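Local coordinates for protein phosphoinositol-specific phospholipase C (Pseudomonas sp., PDB 5FYR) that probably cleaves the phosphodiester bond of phosphatidylinositol lipids in a calcium-dependent reaction, and here holds myo-inositol beside a bound calcium ion, at residues Arg45-Asp50 with Phe112-Ile117. Numbering follows the deposited sequence. Where two conformers were deposited one is given.
Sequences RTLELD and FPITLI. With CA (calcium ion), chain F; INS (1,2,3,4,5,6-hexahydroxy-cyclohexane), chain E.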
loop_
_atom_site.group_PDB
_atom_site.type_symbol
_atom_site.label_atom_id
_atom_site.label_comp_id
_atom_site.label_asym_id
_atom_site.label_seq_id
_atom_site.Cartn_x
_atom_site.Cartn_y
_atom_site.Cartn_z
ATOM N N ARG A 45 7.145 4.061 -7.806
ATOM C CA ARG A 45 6.655 2.674 -7.766
ATOM C C ARG A 45 5.667 2.439 -6.626
ATOM O O ARG A 45 5.305 1.295 -6.394
ATOM C CB ARG A 45 7.826 1.676 -7.676
ATOM C CG ARG A 45 8.702 1.635 -8.915
ATOM C CD ARG A 45 8.119 0.829 -10.076
ATOM N NE ARG A 45 8.864 0.992 -11.341
ATOM C CZ ARG A 45 8.636 1.982 -12.187
ATOM N NH1 ARG A 45 7.705 2.920 -11.942
ATOM N NH2 ARG A 45 9.334 2.070 -13.296
ATOM N N THR A 46 5.202 3.494 -5.949
ATOM C CA THR A 46 4.208 3.374 -4.868
ATOM C C THR A 46 3.132 4.393 -5.111
ATOM O O THR A 46 3.407 5.606 -5.193
ATOM C CB THR A 46 4.862 3.554 -3.487
ATOM O OG1 THR A 46 5.839 2.515 -3.285
ATOM C CG2 THR A 46 3.826 3.488 -2.391
ATOM N N LEU A 47 1.890 3.901 -5.246
ATOM C CA LEU A 47 0.717 4.672 -5.660
ATOM C C LEU A 47 -0.369 4.574 -4.562
ATOM O O LEU A 47 -0.172 3.926 -3.542
ATOM C CB LEU A 47 0.182 4.168 -7.037
ATOM C CG LEU A 47 1.092 4.432 -8.300
ATOM C CD1 LEU A 47 2.317 3.593 -8.416
ATOM C CD2 LEU A 47 0.250 4.167 -9.508
ATOM N N GLU A 48 -1.467 5.275 -4.792
ATOM C CA GLU A 48 -2.588 5.319 -3.885
ATOM C C GLU A 48 -3.926 5.439 -4.626
ATOM O O GLU A 48 -4.032 6.194 -5.571
ATOM C CB GLU A 48 -2.404 6.492 -2.900
ATOM C CG GLU A 48 -3.508 6.591 -1.837
ATOM C CD GLU A 48 -3.254 7.670 -0.776
ATOM O OE1 GLU A 48 -2.315 8.500 -0.946
ATOM O OE2 GLU A 48 -4.043 7.721 0.214
ATOM N N LEU A 49 -4.938 4.731 -4.117
ATOM C CA LEU A 49 -6.309 4.787 -4.579
ATOM C C LEU A 49 -7.201 4.920 -3.365
ATOM O O LEU A 49 -7.125 4.096 -2.449
ATOM C CB LEU A 49 -6.661 3.513 -5.350
ATOM C CG LEU A 49 -6.000 3.380 -6.685
ATOM C CD1 LEU A 49 -6.020 1.959 -7.204
ATOM C CD2 LEU A 49 -6.567 4.347 -7.736
ATOM N N ASP A 50 -8.110 5.893 -3.395
ATOM C CA ASP A 50 -9.166 6.010 -2.384
ATOM C C ASP A 50 -10.434 5.374 -2.939
ATOM O O ASP A 50 -10.914 5.807 -3.973
ATOM C CB ASP A 50 -9.418 7.496 -2.057
ATOM C CG ASP A 50 -8.232 8.163 -1.356
ATOM O OD1 ASP A 50 -7.200 7.513 -1.120
ATOM O OD2 ASP A 50 -8.248 9.353 -1.067
ATOM N N PHE A 112 10.651 -3.002 -10.828
ATOM C CA PHE A 112 10.746 -2.866 -9.388
ATOM C C PHE A 112 9.347 -3.095 -8.798
ATOM O O PHE A 112 8.363 -2.684 -9.398
ATOM C CB PHE A 112 11.304 -1.490 -9.043
ATOM C CG PHE A 112 11.572 -1.275 -7.592
ATOM C CD1 PHE A 112 10.530 -0.932 -6.749
ATOM C CD2 PHE A 112 12.819 -1.430 -7.050
ATOM C CE1 PHE A 112 10.771 -0.753 -5.388
ATOM C CE2 PHE A 112 13.059 -1.242 -5.704
ATOM C CZ PHE A 112 12.025 -0.892 -4.866
ATOM N N PRO A 113 9.245 -3.778 -7.639
ATOM C CA PRO A 113 7.894 -4.075 -7.161
ATOM C C PRO A 113 7.055 -2.821 -6.963
ATOM O O PRO A 113 7.540 -1.809 -6.435
ATOM C CB PRO A 113 8.128 -4.777 -5.821
ATOM C CG PRO A 113 9.547 -4.375 -5.414
ATOM C CD PRO A 113 10.281 -4.330 -6.738
ATOM N N ILE A 114 5.795 -2.920 -7.369
ATOM C CA ILE A 114 4.819 -1.841 -7.220
ATOM C C ILE A 114 4.037 -2.027 -5.940
ATOM O O ILE A 114 3.544 -3.117 -5.669
ATOM C CB ILE A 114 3.857 -1.792 -8.409
ATOM C CG1 ILE A 114 4.594 -1.400 -9.701
ATOM C CG2 ILE A 114 2.698 -0.840 -8.164
ATOM C CD1 ILE A 114 3.801 -1.746 -10.958
ATOM N N THR A 115 3.940 -0.983 -5.137
ATOM C CA THR A 115 3.119 -1.001 -3.920
ATOM C C THR A 115 1.910 -0.088 -4.150
ATOM O O THR A 115 2.093 1.075 -4.516
ATOM C CB THR A 115 3.947 -0.535 -2.688
ATOM O OG1 THR A 115 5.038 -1.444 -2.539
ATOM C CG2 THR A 115 3.098 -0.545 -1.477
ATOM N N LEU A 116 0.694 -0.617 -3.936
ATOM C CA LEU A 116 -0.550 0.169 -4.069
ATOM C C LEU A 116 -1.220 0.286 -2.717
ATOM O O LEU A 116 -1.612 -0.721 -2.096
ATOM C CB LEU A 116 -1.585 -0.434 -5.043
ATOM C CG LEU A 116 -1.072 -0.792 -6.424
ATOM C CD1 LEU A 116 -2.215 -1.481 -7.156
ATOM C CD2 LEU A 116 -0.564 0.434 -7.171
ATOM N N ILE A 117 -1.348 1.525 -2.290
ATOM C CA ILE A 117 -2.036 1.851 -1.056
ATOM C C ILE A 117 -3.517 2.003 -1.420
ATOM O O ILE A 117 -3.900 2.903 -2.179
ATOM C CB ILE A 117 -1.512 3.169 -0.464
ATOM C CG1 ILE A 117 0.063 3.124 -0.246
ATOM C CG2 ILE A 117 -2.372 3.586 0.725
ATOM C CD1 ILE A 117 0.612 2.002 0.519
HETATM CA CA CA F . -6.064 8.835 0.372
HETATM C C1 INS E . -5.286 10.059 4.551
HETATM C C2 INS E . -4.259 10.053 3.416
HETATM C C3 INS E . -3.331 8.898 3.414
HETATM C C4 INS E . -3.921 7.608 3.827
HETATM C C5 INS E . -4.945 7.607 4.884
HETATM C C6 INS E . -5.886 8.731 4.887
HETATM O O1 INS E . -6.300 10.965 4.125
HETATM O O2 INS E . -5.043 10.002 2.209
HETATM O O3 INS E . -2.547 8.837 2.224
HETATM O O4 INS E . -2.952 6.596 3.894
HETATM O O5 INS E . -5.498 6.342 5.240
HETATM O O6 INS E . -6.813 8.749 5.915
HETATM O O HOH W 1 7.100 -0.344 -4.170
HETATM O O HOH W 2 -7.421 10.650 1.378
#
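Thr46, Leu47 and Glu48 pair in parallel with Thr115, Leu116 and Ile117, the two strand axes 25° apart. Four backbone hydrogen bonds stitch them: Thr115 N to Arg45 O and Leu47 N to Thr115 O, both 2.9 Å, then Ile117 N to Leu47 O and Leu49 N to Ile117 O. Where the strands begin, a water O sits between Pro113 O (2.7 Å), Thr115 OG1 and, at longer range, Arg45 O.

The two threonines lie side by side, Thr46 OG1 3.6 Å from Thr115 CB, while the Thr46 hydroxyl bonds Gln22. On the other face Leu47 CB meets Leu116 CD2 at 3.8 Å in the given conformer of Leu116. Bent at chi2 (-79°), the Arg45 chain lays CG against Phe112 CD1 (3.8 Å) and CD near Phe112 O; its guanidinium goes on to Leu41 O and a salt bridge with Glu3. With an alanine here, Glu3 would probably lose its charged mate, Leu41 O its donor, and a gap would open beside the Phe112 ring.

Farther along, CG of Glu48 is anti to the backbone N (chi1 -177°) and the chain runs extended, carrying OE2 to the calcium ion at 2.3 Å; Glu48 OE2 also accepts a hydrogen bond from inositol O3 (2.7 Å). Asp50 grips the metal with both carboxylate oxygens, and Asn27 and Asp119 also bind it. In this TIM-barrel family the pairing probably helps to hold the barrel strand that carries Glu48 and Asp50, toward whose C-terminal end the calcium ion, bound by these carboxylates, also coordinates inositol O2.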